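Local structure of CytC3 (Streptomyces, 3GJA) at residues 97-102 with 288-293; 79-84 with 256-261; 130-135 with 263-268; 73-78 with 304-309. The protein is a nonheme iron halogenase of the phytanoyl-CoA dioxygenase family that probably uses oxygen and 2-oxoglutarate to place a halogen on an unactivated carbon. All coordinates share one frame; numbering follows the deposited sequence.

Contacts 1 and 2 are buried and share the main antiparallel sheet, in which strands 98-108 and 253-262 are neighbours; Arg102 O and Arg259 N lie 2.7 Å apart between them. Contact 1 adds the outermost strand through backbone bonds, whereas contact 2 packs a helix on the sheet through side chains. Contact 3, partly buried, is a separate pair of short strands that meets contact 1 at a polar cluster around one acetate. Contact 4, only partly buried like contact 3, uses the same helix as contact 2, but at its opposite end, and there charges and waters replace apolar packing. Contacts 3 and 4 lie farthest apart, with centres about 23 Å from each other.

Contact 1: residues 97-102 with 288-293; sequences NLLCWR and AVLTSG. With ACT (acetate ion), chain C.
The Arg102 guanidinium has Trp101 on one face and an acetate oxygen at its edge. Trp101 CZ3 sits 3.6 Å above the guanidinium plane, toward its rim, while Arg102 CB lies over one face of the indole. In plane, Arg102 NH1 donates to the acetate O at 2.8 Å (156° at the hydrogen), and NH2 serves Gln131 OE1 and Tyr268 OH. The indole is tied through NE1 to Thr146 OG1. An alanine in place of Arg102 would probably disturb this polar cluster, since the acetate, Gln131 and Tyr268 would each lose a donor.

The backbones run antiparallel. Cys100 and Val289 form a hydrogen-bonded pair, with Cys100 N to Val289 O at 2.7 Å and Val289 N to Cys100 O at 3.0 Å. Beyond the non-hydrogen-bonded pair Leu99-Leu290, Thr291 N reaches Leu98 O at 2.8 Å. Leu99 CG touches Ala288 CB at 3.9 Å. Asn97 OD1, bonded to Val294 N, lies 3.2 Å from Gly293 CA, where a side chain would clash.

The edge strand is thus held mainly by backbone bonds, whereas the Arg102 end is consistent with binding a small anion, here an acetate shared with Lys62 and probably from the crystallisation liquor.

Contact 2: residues 79-84 with 256-261; sequences EHIMRP and FAARYV
His80 and Phe256 both hold CG anti to their backbone N, so their rings reach toward each other tip to tip. They form an offset edge-to-face pair, the edge of Phe256 toward the face of His80, with centroids 5.3 Å apart and planes at 78°; the CD2 atoms of His80 and Phe256 come within 3.5 Å. His80 NE2 is bonded to Thr151 OG1, which helps fix the turn of the imidazole.

Ile81 takes the crowded position for CG1, between N and the carbonyl carbon (chi1 61°), which sets CG2 anti to the carbonyl carbon. From there CG2 meets Ala258 CB at 3.8 Å and lies near the plane of the Phe256 ring, 4.3 Å from Phe256 CE2.

Tyr260 has CG anti to its carbonyl carbon and lays its ring obliquely across Ile81. Its OH donates to Ile81 O at 2.9 Å, on a lone pair in the carbonyl plane, and also lies 3.4 Å from Ile81 CA and 3.7 Å from Ile81 CB. A phenylalanine at Tyr260 would remove the only hydrogen bond joining the two segments and would probably loosen the hold on the helix end.

Phe256, Ala258 and Tyr260 alternate along strand 253-262 and so share one face, on which helix 75-82 packs, consistent with the helix-covered beta barrel of cupin-clan oxygenases.

Contact 3: residues 130-135 with 263-268; sequences PQIIWP and TQVQVY. With ACT (acetate ion), chain C.
With chi1 at 176°, Val265 sends its methyls to different partners: CG1 is anti to the backbone N and CG2 anti to the carbonyl carbon. Trp134 sets its own CG anti to the carbonyl carbon (chi1 -73°), which brings the indole over CG2. The CH-pi geometry is close to ideal, since Val265 CG2 stands 3.5 Å from the centroid of the five-membered ring of Trp134 and 12° off its normal. Val265 CG1 lies instead by Ile133 O, at 3.4 Å, and by Ile132 CG2, at 3.8 Å. Trp134 NE1 is bonded to Gly145 O, which helps fix the rotation of the indole.

Two backbone bonds define the hydrogen-bonded pair of Ile133 and Gln266: Gln266 N to Ile133 O at 2.9 Å and Ile133 N to Gln266 O at 3.1 Å. A third, Tyr268 N to Gln131 O at 2.8 Å, closes the pairing, its donor well above the carbonyl plane. On the side of Ile132 and Val267, the two side chains lie alongside each other, and Ile132 CD1 is 4.1 Å from Val267 CG2.

Gln131, extended beyond CG, carries NE2 to the acetate O at 2.9 Å, while OE1, a partner of Arg102, lies at the edge of the Tyr268 ring.

This is a two-stranded antiparallel sheet made from chain parts far apart in sequence, separate from the main barrel sheet but packed on Trp101 of it, with one end lining the acetate site.

Contact 4: residues 73-78 with 304-309; sequences DIDLLA and RTSQRG
A very short bond dominates: Arg308 NH1 lies 2.5 Å from Asp73 O. It does not follow a lone pair, since the donor stands 45° out of the carbonyl plane, although the oxygen is near the guanidinium plane. The motif on the Arg308 side is a type I beta turn from Ser306 to Gly309, set against the N-terminal end of helix 75-82. Ser306 OG accepts from Arg308 N in an ST turn, and Gly309, with phi at 83°, ends the turn where a side chain would jam against the preceding carbonyl.

Arg308 runs extended from CG to NE, alongside Asp73, and so NH1 also faces the carboxylate. The salt bridge to Asp73 OD2 is loose at 3.6 Å, with the planes 40° apart; water 1 reinforces it, donating to Asp73 OD2 at 2.7 Å and accepting from Arg308 NH1 at 3.3 Å. Arg70 is a further salt-bridge partner of OD2, so two arginines probably stabilise the ionised form of Asp73.

Ile74 is the N-cap residue, and its O takes both Leu77 N and Ala78 N in the first helical turn. Asp75 reaches the turn through solvent: water 2 donates to Asp75 OD1 at 2.6 Å and pairs with Ser306 OG at 2.7 Å. Apolar contact is slight, the nearest being Asp73 CB against Gln307 CB at 3.9 Å.

Contact 1: residues 97-102 with 288-293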
# COMPACT_ATOMS: atom_id res chain seq x y z
N ASN A 97 4.89 14.53 -6.69
CA ASN A 97 4.71 13.84 -7.96
C ASN A 97 4.63 12.36 -7.57
O ASN A 97 5.60 11.62 -7.69
CB ASN A 97 5.89 14.11 -8.90
CG ASN A 97 5.97 15.57 -9.33
OD1 ASN A 97 4.96 16.20 -9.63
ND2 ASN A 97 7.19 16.11 -9.36
N LEU A 98 3.45 11.96 -7.09
CA LEU A 98 3.19 10.61 -6.60
C LEU A 98 2.55 9.58 -7.50
O LEU A 98 1.56 9.84 -8.18
CB LEU A 98 2.32 10.68 -5.35
CG LEU A 98 2.94 10.83 -3.97
CD1 LEU A 98 1.83 10.76 -2.93
CD2 LEU A 98 3.97 9.73 -3.74
N LEU A 99 3.09 8.37 -7.42
CA LEU A 99 2.62 7.22 -8.18
C LEU A 99 2.15 6.12 -7.21
O LEU A 99 2.85 5.78 -6.26
CB LEU A 99 3.78 6.66 -9.01
CG LEU A 99 3.75 6.61 -10.54
CD1 LEU A 99 3.17 7.87 -11.14
CD2 LEU A 99 5.19 6.37 -11.02
N CYS A 100 0.94 5.59 -7.44
CA CYS A 100 0.43 4.49 -6.63
C CYS A 100 0.63 3.31 -7.57
O CYS A 100 -0.10 3.16 -8.55
CB CYS A 100 -1.05 4.63 -6.31
SG CYS A 100 -1.73 3.16 -5.46
N TRP A 101 1.62 2.47 -7.28
CA TRP A 101 1.90 1.35 -8.17
C TRP A 101 1.27 0.02 -7.75
O TRP A 101 1.35 -0.97 -8.48
CB TRP A 101 3.40 1.18 -8.31
CG TRP A 101 4.04 0.67 -7.07
CD1 TRP A 101 4.34 1.39 -5.95
CD2 TRP A 101 4.41 -0.68 -6.80
NE1 TRP A 101 4.88 0.57 -5.00
CE2 TRP A 101 4.93 -0.71 -5.49
CE3 TRP A 101 4.35 -1.87 -7.53
CZ2 TRP A 101 5.39 -1.88 -4.90
CZ3 TRP A 101 4.82 -3.04 -6.94
CH2 TRP A 101 5.33 -3.04 -5.64
N ARG A 102 0.65 -0.01 -6.58
CA ARG A 102 0.01 -1.23 -6.11
C ARG A 102 -0.87 -1.06 -4.87
O ARG A 102 -0.69 -0.13 -4.08
CB ARG A 102 1.06 -2.30 -5.83
CG ARG A 102 0.49 -3.53 -5.13
CD ARG A 102 1.56 -4.57 -4.86
NE ARG A 102 2.03 -5.20 -6.08
CZ ARG A 102 2.95 -6.16 -6.10
NH1 ARG A 102 3.48 -6.58 -4.96
NH2 ARG A 102 3.34 -6.70 -7.24
N ALA A 288 0.52 2.29 -13.40
CA ALA A 288 0.76 2.97 -12.14
C ALA A 288 -0.16 4.20 -12.22
O ALA A 288 -0.45 4.70 -13.30
CB ALA A 288 2.22 3.40 -12.03
N VAL A 289 -0.62 4.68 -11.07
CA VAL A 289 -1.51 5.82 -11.04
C VAL A 289 -0.83 7.07 -10.51
O VAL A 289 -0.27 7.06 -9.41
CB VAL A 289 -2.76 5.53 -10.17
CG1 VAL A 289 -3.61 6.79 -10.03
CG2 VAL A 289 -3.58 4.41 -10.79
N LEU A 290 -0.87 8.14 -11.30
CA LEU A 290 -0.29 9.41 -10.90
C LEU A 290 -1.38 10.07 -10.06
O LEU A 290 -2.41 10.49 -10.59
CB LEU A 290 0.00 10.27 -12.15
CG LEU A 290 1.06 11.38 -12.12
CD1 LEU A 290 0.44 12.65 -12.69
CD2 LEU A 290 1.58 11.63 -10.73
N THR A 291 -1.16 10.16 -8.75
CA THR A 291 -2.16 10.71 -7.85
C THR A 291 -2.02 12.20 -7.57
O THR A 291 -2.91 12.81 -6.98
CB THR A 291 -2.13 9.97 -6.50
OG1 THR A 291 -0.93 10.30 -5.80
CG2 THR A 291 -2.17 8.47 -6.73
N SER A 292 -0.90 12.78 -7.98
CA SER A 292 -0.66 14.19 -7.75
C SER A 292 0.54 14.65 -8.57
O SER A 292 1.32 13.83 -9.05
CB SER A 292 -0.40 14.44 -6.27
OG SER A 292 0.62 13.59 -5.81
N GLY A 293 0.69 15.96 -8.72
CA GLY A 293 1.80 16.48 -9.50
C GLY A 293 1.74 16.10 -10.97
O GLY A 293 0.66 16.01 -11.56
C ACT C . 5.16 -10.01 -5.02
O ACT C . 4.99 -8.82 -4.42
OXT ACT C . 5.84 -10.87 -4.49
CH3 ACT C . 4.50 -10.29 -6.35

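Contact 2: residues 79-84 with 256-261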
# COMPACT_ATOMS: atom_id res chain seq x y z
N GLU A 79 -10.97 5.63 -5.71
CA GLU A 79 -11.04 6.87 -4.95
C GLU A 79 -10.15 6.80 -3.70
O GLU A 79 -9.49 7.78 -3.35
CB GLU A 79 -12.48 7.14 -4.52
CG GLU A 79 -12.61 8.41 -3.70
CD GLU A 79 -13.98 8.55 -3.07
OE1 GLU A 79 -14.86 7.73 -3.38
OE2 GLU A 79 -14.16 9.48 -2.26
N HIS A 80 -10.13 5.64 -3.04
CA HIS A 80 -9.33 5.48 -1.84
C HIS A 80 -7.87 5.84 -2.06
O HIS A 80 -7.30 6.61 -1.29
CB HIS A 80 -9.42 4.04 -1.32
CG HIS A 80 -8.98 3.88 0.11
ND1 HIS A 80 -9.83 4.09 1.18
CD2 HIS A 80 -7.76 3.61 0.64
CE1 HIS A 80 -9.15 3.94 2.30
NE2 HIS A 80 -7.90 3.66 2.01
N ILE A 81 -7.25 5.31 -3.11
CA ILE A 81 -5.84 5.60 -3.35
C ILE A 81 -5.58 7.05 -3.78
O ILE A 81 -4.45 7.53 -3.69
CB ILE A 81 -5.21 4.61 -4.39
CG1 ILE A 81 -5.91 4.70 -5.74
CG2 ILE A 81 -5.31 3.18 -3.86
CD1 ILE A 81 -5.23 5.63 -6.72
N MET A 82 -6.63 7.75 -4.20
CA MET A 82 -6.54 9.15 -4.63
C MET A 82 -6.81 10.13 -3.48
O MET A 82 -6.56 11.33 -3.61
CB MET A 82 -7.56 9.42 -5.75
CG MET A 82 -7.23 8.80 -7.10
SD MET A 82 -5.65 9.41 -7.75
CE MET A 82 -6.13 11.00 -8.47
N ARG A 83 -7.33 9.62 -2.37
CA ARG A 83 -7.67 10.45 -1.22
C ARG A 83 -6.63 11.46 -0.74
O ARG A 83 -5.47 11.12 -0.48
CB ARG A 83 -8.09 9.56 -0.05
CG ARG A 83 -9.56 9.25 -0.05
CD ARG A 83 -10.32 10.46 0.45
NE ARG A 83 -11.69 10.48 -0.04
CZ ARG A 83 -12.65 11.24 0.48
NH1 ARG A 83 -12.38 12.04 1.50
NH2 ARG A 83 -13.87 11.19 -0.03
N PRO A 84 -7.03 12.74 -0.62
CA PRO A 84 -6.13 13.81 -0.16
C PRO A 84 -5.56 13.45 1.21
O PRO A 84 -4.39 13.72 1.50
CB PRO A 84 -7.06 15.02 -0.09
CG PRO A 84 -8.02 14.76 -1.20
CD PRO A 84 -8.33 13.29 -1.03
N PHE A 256 -6.35 -2.68 4.08
CA PHE A 256 -6.21 -2.40 2.66
C PHE A 256 -4.96 -1.54 2.51
O PHE A 256 -4.91 -0.43 3.04
CB PHE A 256 -7.43 -1.65 2.12
CG PHE A 256 -7.28 -1.22 0.68
CD1 PHE A 256 -7.13 -2.16 -0.33
CD2 PHE A 256 -7.22 0.13 0.35
CE1 PHE A 256 -6.91 -1.77 -1.66
CE2 PHE A 256 -7.00 0.54 -0.97
CZ PHE A 256 -6.85 -0.42 -1.98
N ALA A 257 -3.95 -2.06 1.82
CA ALA A 257 -2.71 -1.32 1.65
C ALA A 257 -2.52 -0.78 0.25
O ALA A 257 -2.74 -1.49 -0.74
CB ALA A 257 -1.51 -2.21 2.03
N ALA A 258 -2.11 0.48 0.18
CA ALA A 258 -1.84 1.16 -1.09
C ALA A 258 -0.37 1.56 -1.00
O ALA A 258 0.05 2.15 0.00
CB ALA A 258 -2.72 2.39 -1.22
N ARG A 259 0.40 1.24 -2.03
CA ARG A 259 1.83 1.54 -2.01
C ARG A 259 2.22 2.63 -3.00
O ARG A 259 1.83 2.61 -4.17
CB ARG A 259 2.59 0.22 -2.24
CG ARG A 259 1.78 -0.97 -1.71
CD ARG A 259 2.57 -2.26 -1.52
NE ARG A 259 3.45 -2.17 -0.36
CZ ARG A 259 3.57 -3.10 0.58
NH1 ARG A 259 2.86 -4.22 0.51
NH2 ARG A 259 4.41 -2.91 1.58
N TYR A 260 3.00 3.60 -2.51
CA TYR A 260 3.41 4.73 -3.32
C TYR A 260 4.90 4.88 -3.55
O TYR A 260 5.72 4.45 -2.74
CB TYR A 260 2.88 6.03 -2.70
CG TYR A 260 1.38 6.03 -2.50
CD1 TYR A 260 0.80 5.28 -1.48
CD2 TYR A 260 0.55 6.77 -3.34
CE1 TYR A 260 -0.58 5.25 -1.30
CE2 TYR A 260 -0.83 6.75 -3.18
CZ TYR A 260 -1.39 5.99 -2.16
OH TYR A 260 -2.76 5.94 -2.02
N VAL A 261 5.22 5.53 -4.66
CA VAL A 261 6.59 5.75 -5.05
C VAL A 261 6.61 7.00 -5.95
O VAL A 261 5.68 7.23 -6.72
CB VAL A 261 7.10 4.51 -5.81
CG1 VAL A 261 6.85 4.65 -7.31
CG2 VAL A 261 8.54 4.26 -5.49

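Contact 3: residues 130-135 with 263-268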
# COMPACT_ATOMS: atom_id res chain seq x y z
N PRO A 130 13.29 -7.41 -8.73
CA PRO A 130 12.90 -6.22 -7.97
C PRO A 130 11.74 -5.56 -8.71
O PRO A 130 11.83 -5.29 -9.91
CB PRO A 130 14.17 -5.37 -8.00
CG PRO A 130 14.71 -5.66 -9.36
CD PRO A 130 14.55 -7.17 -9.47
N GLN A 131 10.64 -5.33 -8.01
CA GLN A 131 9.47 -4.72 -8.63
C GLN A 131 9.57 -3.20 -8.56
O GLN A 131 8.85 -2.49 -9.25
CB GLN A 131 8.20 -5.20 -7.92
CG GLN A 131 8.08 -6.71 -7.82
CD GLN A 131 6.87 -7.18 -7.02
OE1 GLN A 131 5.83 -7.50 -7.58
NE2 GLN A 131 7.01 -7.20 -5.70
N ILE A 132 10.50 -2.73 -7.73
CA ILE A 132 10.70 -1.30 -7.53
C ILE A 132 12.19 -0.95 -7.61
O ILE A 132 13.02 -1.58 -6.96
CB ILE A 132 10.16 -0.88 -6.13
CG1 ILE A 132 8.63 -0.98 -6.11
CG2 ILE A 132 10.65 0.51 -5.77
CD1 ILE A 132 7.93 -0.01 -7.06
N ILE A 133 12.51 0.07 -8.41
CA ILE A 133 13.90 0.52 -8.55
C ILE A 133 14.02 2.04 -8.54
O ILE A 133 13.48 2.72 -9.41
CB ILE A 133 14.53 0.02 -9.87
CG1 ILE A 133 14.66 -1.51 -9.86
CG2 ILE A 133 15.91 0.65 -10.06
CD1 ILE A 133 15.67 -2.03 -8.87
N TRP A 134 14.71 2.57 -7.53
CA TRP A 134 14.92 4.01 -7.43
C TRP A 134 16.23 4.34 -8.16
O TRP A 134 17.11 3.49 -8.28
CB TRP A 134 15.08 4.44 -5.97
CG TRP A 134 13.83 4.44 -5.17
CD1 TRP A 134 13.05 3.37 -4.86
CD2 TRP A 134 13.25 5.57 -4.50
NE1 TRP A 134 12.01 3.76 -4.04
CE2 TRP A 134 12.11 5.11 -3.80
CE3 TRP A 134 13.57 6.94 -4.43
CZ2 TRP A 134 11.29 5.95 -3.03
CZ3 TRP A 134 12.76 7.78 -3.66
CH2 TRP A 134 11.64 7.28 -2.98
N PRO A 135 16.37 5.58 -8.64
CA PRO A 135 17.60 5.96 -9.34
C PRO A 135 18.76 6.00 -8.35
O PRO A 135 18.56 6.29 -7.17
CB PRO A 135 17.26 7.33 -9.92
CG PRO A 135 16.30 7.89 -8.90
CD PRO A 135 15.41 6.70 -8.61
N THR A 263 7.54 9.59 -9.02
CA THR A 263 7.64 9.38 -10.47
C THR A 263 9.01 8.93 -11.01
O THR A 263 9.10 8.21 -12.00
CB THR A 263 7.23 10.65 -11.25
OG1 THR A 263 7.92 11.79 -10.71
CG2 THR A 263 5.73 10.88 -11.15
N GLN A 264 10.08 9.38 -10.37
CA GLN A 264 11.43 9.03 -10.78
C GLN A 264 11.71 7.55 -10.61
O GLN A 264 12.68 7.01 -11.17
CB GLN A 264 12.41 9.83 -9.93
CG GLN A 264 11.71 10.59 -8.82
CD GLN A 264 12.34 10.35 -7.48
OE1 GLN A 264 11.90 10.88 -6.47
NE2 GLN A 264 13.39 9.53 -7.47
N VAL A 265 10.86 6.87 -9.85
CA VAL A 265 11.04 5.44 -9.61
C VAL A 265 10.47 4.58 -10.72
O VAL A 265 9.42 4.88 -11.29
CB VAL A 265 10.39 5.03 -8.27
CG1 VAL A 265 10.50 3.51 -8.08
CG2 VAL A 265 11.07 5.76 -7.14
N GLN A 266 11.17 3.50 -11.04
CA GLN A 266 10.71 2.58 -12.07
C GLN A 266 9.93 1.42 -11.45
O GLN A 266 10.39 0.75 -10.52
CB GLN A 266 11.89 2.04 -12.86
CG GLN A 266 12.69 3.11 -13.57
CD GLN A 266 13.63 2.53 -14.60
OE1 GLN A 266 13.21 2.03 -15.64
NE2 GLN A 266 14.93 2.57 -14.30
N VAL A 267 8.74 1.20 -11.99
CA VAL A 267 7.87 0.14 -11.52
C VAL A 267 7.93 -1.01 -12.50
O VAL A 267 7.82 -0.83 -13.70
CB VAL A 267 6.42 0.66 -11.41
CG1 VAL A 267 5.47 -0.47 -11.03
CG2 VAL A 267 6.38 1.78 -10.38
N TYR A 268 8.12 -2.21 -11.97
CA TYR A 268 8.23 -3.38 -12.82
C TYR A 268 9.27 -3.11 -13.92
O TYR A 268 8.99 -3.24 -15.11
CB TYR A 268 6.86 -3.71 -13.43
CG TYR A 268 5.81 -4.12 -12.41
CD1 TYR A 268 6.04 -5.20 -11.55
CD2 TYR A 268 4.59 -3.45 -12.31
CE1 TYR A 268 5.08 -5.60 -10.62
CE2 TYR A 268 3.62 -3.84 -11.38
CZ TYR A 268 3.87 -4.92 -10.54
OH TYR A 268 2.91 -5.35 -9.65
C ACT C . 5.16 -10.01 -5.02
O ACT C . 4.99 -8.82 -4.42
OXT ACT C . 5.84 -10.87 -4.49
CH3 ACT C . 4.50 -10.29 -6.35

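Contact 4: residues 73-78 with 304-309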
# COMPACT_ATOMS: atom_id res chain seq x y z
N ASP A 73 -10.26 -1.23 -10.90
CA ASP A 73 -11.56 -1.61 -11.43
C ASP A 73 -12.73 -1.31 -10.48
O ASP A 73 -13.89 -1.24 -10.91
CB ASP A 73 -11.58 -3.09 -11.88
CG ASP A 73 -11.57 -4.07 -10.74
OD1 ASP A 73 -10.55 -4.15 -10.01
OD2 ASP A 73 -12.58 -4.79 -10.58
N ILE A 74 -12.44 -1.11 -9.20
CA ILE A 74 -13.49 -0.80 -8.24
C ILE A 74 -13.41 0.67 -7.87
O ILE A 74 -12.42 1.13 -7.30
CB ILE A 74 -13.36 -1.67 -6.96
CG1 ILE A 74 -13.47 -3.15 -7.34
CG2 ILE A 74 -14.44 -1.28 -5.95
CD1 ILE A 74 -13.22 -4.09 -6.20
N ASP A 75 -14.47 1.40 -8.21
CA ASP A 75 -14.54 2.84 -7.96
C ASP A 75 -14.15 3.30 -6.56
O ASP A 75 -13.35 4.21 -6.42
CB ASP A 75 -15.93 3.38 -8.29
CG ASP A 75 -16.21 3.40 -9.79
OD1 ASP A 75 -15.25 3.58 -10.56
OD2 ASP A 75 -17.38 3.24 -10.19
N LEU A 76 -14.74 2.69 -5.54
CA LEU A 76 -14.44 3.08 -4.16
C LEU A 76 -12.96 2.87 -3.80
O LEU A 76 -12.41 3.55 -2.93
CB LEU A 76 -15.34 2.28 -3.20
CG LEU A 76 -16.44 3.00 -2.41
CD1 LEU A 76 -16.85 4.30 -3.06
CD2 LEU A 76 -17.63 2.06 -2.28
N LEU A 77 -12.31 1.94 -4.48
CA LEU A 77 -10.90 1.67 -4.25
C LEU A 77 -10.08 2.65 -5.09
O LEU A 77 -9.00 3.07 -4.68
CB LEU A 77 -10.57 0.23 -4.61
CG LEU A 77 -10.32 -0.77 -3.46
CD1 LEU A 77 -11.14 -0.41 -2.23
CD2 LEU A 77 -10.62 -2.17 -3.95
N ALA A 78 -10.61 3.01 -6.26
CA ALA A 78 -9.93 3.97 -7.13
C ALA A 78 -9.87 5.29 -6.37
O ALA A 78 -8.85 5.98 -6.37
CB ALA A 78 -10.70 4.15 -8.44
N ARG A 304 -4.40 6.29 -16.56
CA ARG A 304 -5.05 7.57 -16.33
C ARG A 304 -6.52 7.32 -16.04
O ARG A 304 -7.18 8.13 -15.40
CB ARG A 304 -4.90 8.46 -17.57
CG ARG A 304 -5.73 9.75 -17.57
CD ARG A 304 -5.10 10.88 -16.77
NE ARG A 304 -6.01 12.02 -16.70
CZ ARG A 304 -5.68 13.24 -16.28
NH1 ARG A 304 -4.44 13.50 -15.88
NH2 ARG A 304 -6.59 14.21 -16.26
N THR A 305 -7.03 6.18 -16.49
CA THR A 305 -8.43 5.83 -16.30
C THR A 305 -8.58 4.40 -15.80
O THR A 305 -7.87 3.50 -16.26
CB THR A 305 -9.22 5.97 -17.62
OG1 THR A 305 -9.12 7.32 -18.08
CG2 THR A 305 -10.69 5.62 -17.41
N SER A 306 -9.51 4.19 -14.87
CA SER A 306 -9.74 2.87 -14.32
C SER A 306 -10.49 2.02 -15.33
O SER A 306 -11.08 2.54 -16.28
CB SER A 306 -10.58 2.95 -13.04
OG SER A 306 -11.96 2.79 -13.32
N GLN A 307 -10.46 0.72 -15.10
CA GLN A 307 -11.11 -0.24 -15.97
C GLN A 307 -12.61 -0.00 -16.02
O GLN A 307 -13.32 -0.63 -16.79
CB GLN A 307 -10.83 -1.64 -15.46
CG GLN A 307 -10.72 -2.68 -16.52
CD GLN A 307 -9.48 -2.51 -17.38
OE1 GLN A 307 -9.23 -3.31 -18.28
NE2 GLN A 307 -8.69 -1.47 -17.12
N ARG A 308 -13.11 0.90 -15.17
CA ARG A 308 -14.53 1.21 -15.15
C ARG A 308 -14.81 2.66 -15.51
O ARG A 308 -15.88 3.18 -15.22
CB ARG A 308 -15.14 0.92 -13.77
CG ARG A 308 -15.83 -0.43 -13.68
CD ARG A 308 -16.67 -0.55 -12.40
NE ARG A 308 -17.35 -1.84 -12.35
CZ ARG A 308 -16.75 -2.99 -12.05
NH1 ARG A 308 -15.46 -3.01 -11.76
NH2 ARG A 308 -17.44 -4.12 -12.06
N GLY A 309 -13.83 3.31 -16.12
CA GLY A 309 -14.01 4.69 -16.52
C GLY A 309 -13.76 5.71 -15.43
O GLY A 309 -14.01 6.90 -15.63
O HOH W 1 -14.56 -6.17 -11.86
O HOH W 2 -13.10 2.23 -10.93